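Local atomic coordinates of M32 carboxypeptidase (Pyrococcus furiosus, PDB entry 1KA2), a protein that removes amino acids one after another from the C-terminus of peptides with broad specificity, as a cobalt-dependent metallocarboxypeptidase of family M32. Residues A[110-113]-A[114-118]; A[257-260]-A[261-264]. All coordinates share one frame; numbering follows the deposited sequence.

Contact 1: A[110-113]-A[114-118]; sequences ETTS and LATKA
The carbonyl oxygen of Thr112 is gripped twice by one residue a helical turn ahead. Thr116 N reaches Thr112 O at 2.8 Å, while the hydroxyl of the same residue, Thr116 OG1, donates to Thr112 O at 3.2 Å from above the carbonyl plane, 46° out of it. The torsion of Thr116 explains this second bond: OG1 stands opposite the carbonyl carbon (chi1 -68°), leaning back over the preceding turn, and the methyl CG2 takes the place beside the carbonyl carbon. On either side of this pair run the ordinary i to i+4 bonds of an alpha helix. Ala115 N meets Thr111 O at 2.7 Å but with a bent N-H approach of 142°, whereas Leu114 N meets Glu110 O at 3.1 Å and is practically straight. Lys117 N closes the series on Ser113 O, 3.3 Å away.

Side-chain carbons crowd the same carbonyls. Leu114 folds one branch back so that CD1 lies 3.2 Å from Glu110 O, and the CB of Ala115 sits at 3.1 Å from Thr111 O. Lys117 bends at chi2 and chi3; its CG passes Ser113 O before the chain leads off.

All of this belongs to the middle of helix 102-124, which packs on helix 132-149 through Ala115 on Ile138 and Leu114 on Trp134. The hydroxyls of Thr111 and Ser113 likewise turn back, to the carbonyl oxygens of Glu107 and Ser109. Three hydroxyls thus spend themselves on carbonyls of their own helix, which implies that these polar side chains are satisfied within the helix at a surface far from the metal site.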
loop_
_atom_site.group_PDB
_atom_site.type_symbol
_atom_site.label_atom_id
_atom_site.label_comp_id
_atom_site.label_asym_id
_atom_site.label_seq_id
_atom_site.Cartn_x
_atom_site.Cartn_y
_atom_site.Cartn_z
ATOM N N GLU A 110 5.629 -23.940 7.822
ATOM C CA GLU A 110 5.191 -25.004 6.923
ATOM C C GLU A 110 3.880 -25.614 7.392
ATOM O O GLU A 110 2.866 -25.514 6.711
ATOM C CB GLU A 110 6.264 -26.099 6.824
ATOM C CG GLU A 110 7.344 -25.807 5.789
ATOM C CD GLU A 110 8.543 -26.741 5.880
ATOM O OE1 GLU A 110 8.362 -27.976 5.915
ATOM O OE2 GLU A 110 9.677 -26.225 5.900
ATOM N N THR A 111 3.913 -26.239 8.561
ATOM C CA THR A 111 2.739 -26.878 9.135
ATOM C C THR A 111 1.530 -25.933 9.157
ATOM O O THR A 111 0.438 -26.293 8.713
ATOM C CB THR A 111 3.054 -27.364 10.564
ATOM O OG1 THR A 111 4.330 -28.025 10.564
ATOM C CG2 THR A 111 1.982 -28.339 11.049
ATOM N N THR A 112 1.732 -24.721 9.664
ATOM C CA THR A 112 0.662 -23.737 9.738
ATOM C C THR A 112 0.019 -23.483 8.380
ATOM O O THR A 112 -1.199 -23.613 8.234
ATOM C CB THR A 112 1.187 -22.409 10.336
ATOM O OG1 THR A 112 0.986 -22.421 11.753
ATOM C CG2 THR A 112 0.484 -21.210 9.735
ATOM N N SER A 113 0.835 -23.125 7.390
ATOM C CA SER A 113 0.329 -22.859 6.043
ATOM C C SER A 113 -0.544 -23.999 5.533
ATOM O O SER A 113 -1.665 -23.781 5.076
ATOM C CB SER A 113 1.488 -22.642 5.067
ATOM O OG SER A 113 2.195 -21.454 5.377
ATOM N N LEU A 114 -0.021 -25.216 5.609
ATOM C CA LEU A 114 -0.753 -26.387 5.153
ATOM C C LEU A 114 -1.969 -26.696 6.018
ATOM O O LEU A 114 -2.977 -27.216 5.531
ATOM C CB LEU A 114 0.162 -27.611 5.133
ATOM C CG LEU A 114 1.099 -27.839 3.943
ATOM C CD1 LEU A 114 2.168 -26.764 3.903
ATOM C CD2 LEU A 114 1.745 -29.216 4.070
ATOM N N ALA A 115 -1.878 -26.385 7.305
ATOM C CA ALA A 115 -2.990 -26.664 8.200
ATOM C C ALA A 115 -4.141 -25.702 7.936
ATOM O O ALA A 115 -5.305 -26.079 8.044
ATOM C CB ALA A 115 -2.543 -26.568 9.662
ATOM N N THR A 116 -3.813 -24.460 7.589
ATOM C CA THR A 116 -4.845 -23.466 7.320
ATOM C C THR A 116 -5.632 -23.880 6.075
ATOM O O THR A 116 -6.865 -23.826 6.058
ATOM C CB THR A 116 -4.239 -22.062 7.111
ATOM O OG1 THR A 116 -3.693 -21.585 8.347
ATOM C CG2 THR A 116 -5.301 -21.089 6.619
ATOM N N LYS A 117 -4.910 -24.301 5.038
ATOM C CA LYS A 117 -5.535 -24.736 3.790
ATOM C C LYS A 117 -6.404 -25.963 4.034
ATOM O O LYS A 117 -7.504 -26.083 3.482
ATOM C CB LYS A 117 -4.463 -25.067 2.743
ATOM C CG LYS A 117 -3.731 -23.853 2.182
ATOM C CD LYS A 117 -4.628 -23.041 1.245
ATOM C CE LYS A 117 -4.998 -23.856 -0.003
ATOM N NZ LYS A 117 -5.823 -23.114 -0.999
ATOM N N ALA A 118 -5.907 -26.875 4.861
ATOM C CA ALA A 118 -6.652 -28.089 5.171
ATOM C C ALA A 118 -7.873 -27.782 6.037
ATOM O O ALA A 118 -8.908 -28.448 5.940
ATOM C CB ALA A 118 -5.747 -29.094 5.872
#

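Contact 2: A[257-260]-A[261-264]; sequences GYDF and RRTI
Asp259 and Arg262 meet where the chain turns into a helix, and the arginine can be followed outward atom by atom. Its CB and CG both pass the backbone oxygen of Asp259, each at 3.5 Å from Asp259 O, the atom to which Arg262 N also donates at 3.1 Å. From CG to NE the chain is extended, carrying CD past the CB of Asp259. NE then forms a salt bridge with Asp259 OD2 at 3.2 Å, weak as a hydrogen bond, its N-H...acceptor angle being only 121°. The guanidinium stands nearly upright to the carboxylate, their planes 85° apart, and its NH2 goes on to a salt bridge with Glu353.

This is the entry to helix 261-278, which carries the HEXXH motif of the metallopeptidase: His269 and His273, further along, bind magnesium in this crystal together with Glu299, at the site that takes catalytic cobalt. The side chain of Ile264 lies about 9 Å from that of His269.

Asp259 CG is set opposite its own backbone N (chi1 -157°), which brings the carboxylate alongside Arg261. A water joins them, donating a hydrogen bond to Asp259 OD2 at 2.6 Å and accepting one from Arg261 NH1. Asp259 OD1 is modelled against Tyr341 OH, but it lies too near Arg261 CD for its position to be sure. On another side, Phe260 and Ile264 run side by side, the methyl CD1 of Ile264 at the ring edge, 3.5 Å from Phe260 CD1. Met212 and Leu323 touch both of these side chains, and the ring of Tyr341 meets that of Phe260 edge-to-face.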
loop_
_atom_site.group_PDB
_atom_site.type_symbol
_atom_site.label_atom_id
_atom_site.label_comp_id
_atom_site.label_asym_id
_atom_site.label_seq_id
_atom_site.Cartn_x
_atom_site.Cartn_y
_atom_site.Cartn_z
ATOM N N GLY A 257 -25.050 -6.519 3.277
ATOM C CA GLY A 257 -26.204 -6.266 2.437
ATOM C C GLY A 257 -27.503 -6.413 3.211
ATOM O O GLY A 257 -28.576 -6.081 2.706
ATOM N N TYR A 258 -27.411 -6.924 4.437
ATOM C CA TYR A 258 -28.584 -7.098 5.295
ATOM C C TYR A 258 -28.113 -7.096 6.754
ATOM O O TYR A 258 -26.917 -7.208 7.010
ATOM C CB TYR A 258 -29.303 -8.412 4.952
ATOM C CG TYR A 258 -28.502 -9.663 5.268
ATOM C CD1 TYR A 258 -28.645 -10.315 6.492
ATOM C CD2 TYR A 258 -27.579 -10.176 4.354
ATOM C CE1 TYR A 258 -27.887 -11.453 6.799
ATOM C CE2 TYR A 258 -26.815 -11.306 4.651
ATOM C CZ TYR A 258 -26.974 -11.941 5.876
ATOM O OH TYR A 258 -26.219 -13.065 6.181
ATOM N N ASP A 259 -29.045 -6.959 7.697
ATOM C CA ASP A 259 -28.710 -6.935 9.126
ATOM C C ASP A 259 -27.750 -5.764 9.354
ATOM O O ASP A 259 -26.621 -5.964 9.787
ATOM C CB ASP A 259 -28.031 -8.250 9.523
ATOM C CG ASP A 259 -28.154 -8.553 11.004
ATOM O OD1 ASP A 259 -28.482 -7.642 11.783
ATOM O OD2 ASP A 259 -27.913 -9.710 11.396
ATOM N N PHE A 260 -28.211 -4.546 9.081
ATOM C CA PHE A 260 -27.368 -3.355 9.194
ATOM C C PHE A 260 -26.619 -3.115 10.499
ATOM O O PHE A 260 -25.679 -2.312 10.535
ATOM C CB PHE A 260 -28.164 -2.095 8.796
ATOM C CG PHE A 260 -29.032 -1.516 9.891
ATOM C CD1 PHE A 260 -28.484 -0.711 10.889
ATOM C CD2 PHE A 260 -30.411 -1.707 9.874
ATOM C CE1 PHE A 260 -29.295 -0.103 11.845
ATOM C CE2 PHE A 260 -31.233 -1.101 10.830
ATOM C CZ PHE A 260 -30.672 -0.297 11.815
ATOM N N ARG A 261 -27.011 -3.810 11.562
ATOM C CA ARG A 261 -26.346 -3.659 12.851
ATOM C C ARG A 261 -24.872 -4.049 12.715
ATOM O O ARG A 261 -23.993 -3.450 13.335
ATOM C CB ARG A 261 -27.015 -4.568 13.893
ATOM C CG ARG A 261 -26.803 -6.059 13.610
ATOM C CD ARG A 261 -27.743 -6.966 14.386
ATOM N NE ARG A 261 -27.750 -6.664 15.812
ATOM C CZ ARG A 261 -27.457 -7.545 16.764
ATOM N NH1 ARG A 261 -27.128 -8.794 16.438
ATOM N NH2 ARG A 261 -27.502 -7.174 18.043
ATOM N N ARG A 262 -24.616 -5.064 11.902
ATOM C CA ARG A 262 -23.267 -5.576 11.704
ATOM C C ARG A 262 -22.229 -4.552 11.256
ATOM O O ARG A 262 -21.208 -4.361 11.910
ATOM C CB ARG A 262 -23.277 -6.717 10.687
ATOM C CG ARG A 262 -24.023 -7.957 11.105
ATOM C CD ARG A 262 -24.181 -8.861 9.889
ATOM N NE ARG A 262 -24.994 -10.042 10.165
ATOM C CZ ARG A 262 -24.565 -11.100 10.840
ATOM N NH1 ARG A 262 -23.322 -11.121 11.309
ATOM N NH2 ARG A 262 -25.380 -12.129 11.045
ATOM N N THR A 263 -22.487 -3.907 10.128
ATOM C CA THR A 263 -21.539 -2.945 9.612
ATOM C C THR A 263 -21.377 -1.763 10.552
ATOM O O THR A 263 -20.278 -1.235 10.704
ATOM C CB THR A 263 -21.945 -2.458 8.196
ATOM O OG1 THR A 263 -20.888 -1.655 7.662
ATOM C CG2 THR A 263 -23.240 -1.642 8.238
ATOM N N ILE A 264 -22.460 -1.362 11.205
ATOM C CA ILE A 264 -22.394 -0.232 12.130
ATOM C C ILE A 264 -21.514 -0.510 13.346
ATOM O O ILE A 264 -20.533 0.193 13.579
ATOM C CB ILE A 264 -23.800 0.185 12.649
ATOM C CG1 ILE A 264 -24.601 0.863 11.531
ATOM C CG2 ILE A 264 -23.655 1.114 13.867
ATOM C CD1 ILE A 264 -25.959 1.399 11.976
HETATM O O HOH W 1 -28.081 -10.493 13.905
#

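In the fold
Both contacts are local, yet they occupy different places in the chain. Contact 1 lies mid-helix at the surface, within helix 102-124, and is held almost wholly by backbone bonds and a threonine hydroxyl. Contact 2 is partly buried and spans the change from loop to helix 261-278, where charged groups, a bridging water and an aromatic-aliphatic pair join the first, weaker helical bonds. Their surroundings differ likewise: contact 1 leans on helix 132-149, whereas contact 2 is packed by helices 209-223, 313-326 and 335-342. Their centres lie about 32 Å apart and their nearest atoms about 21 Å, so they do not touch, and only contact 2 reaches the helix that bears the HEXXH motif.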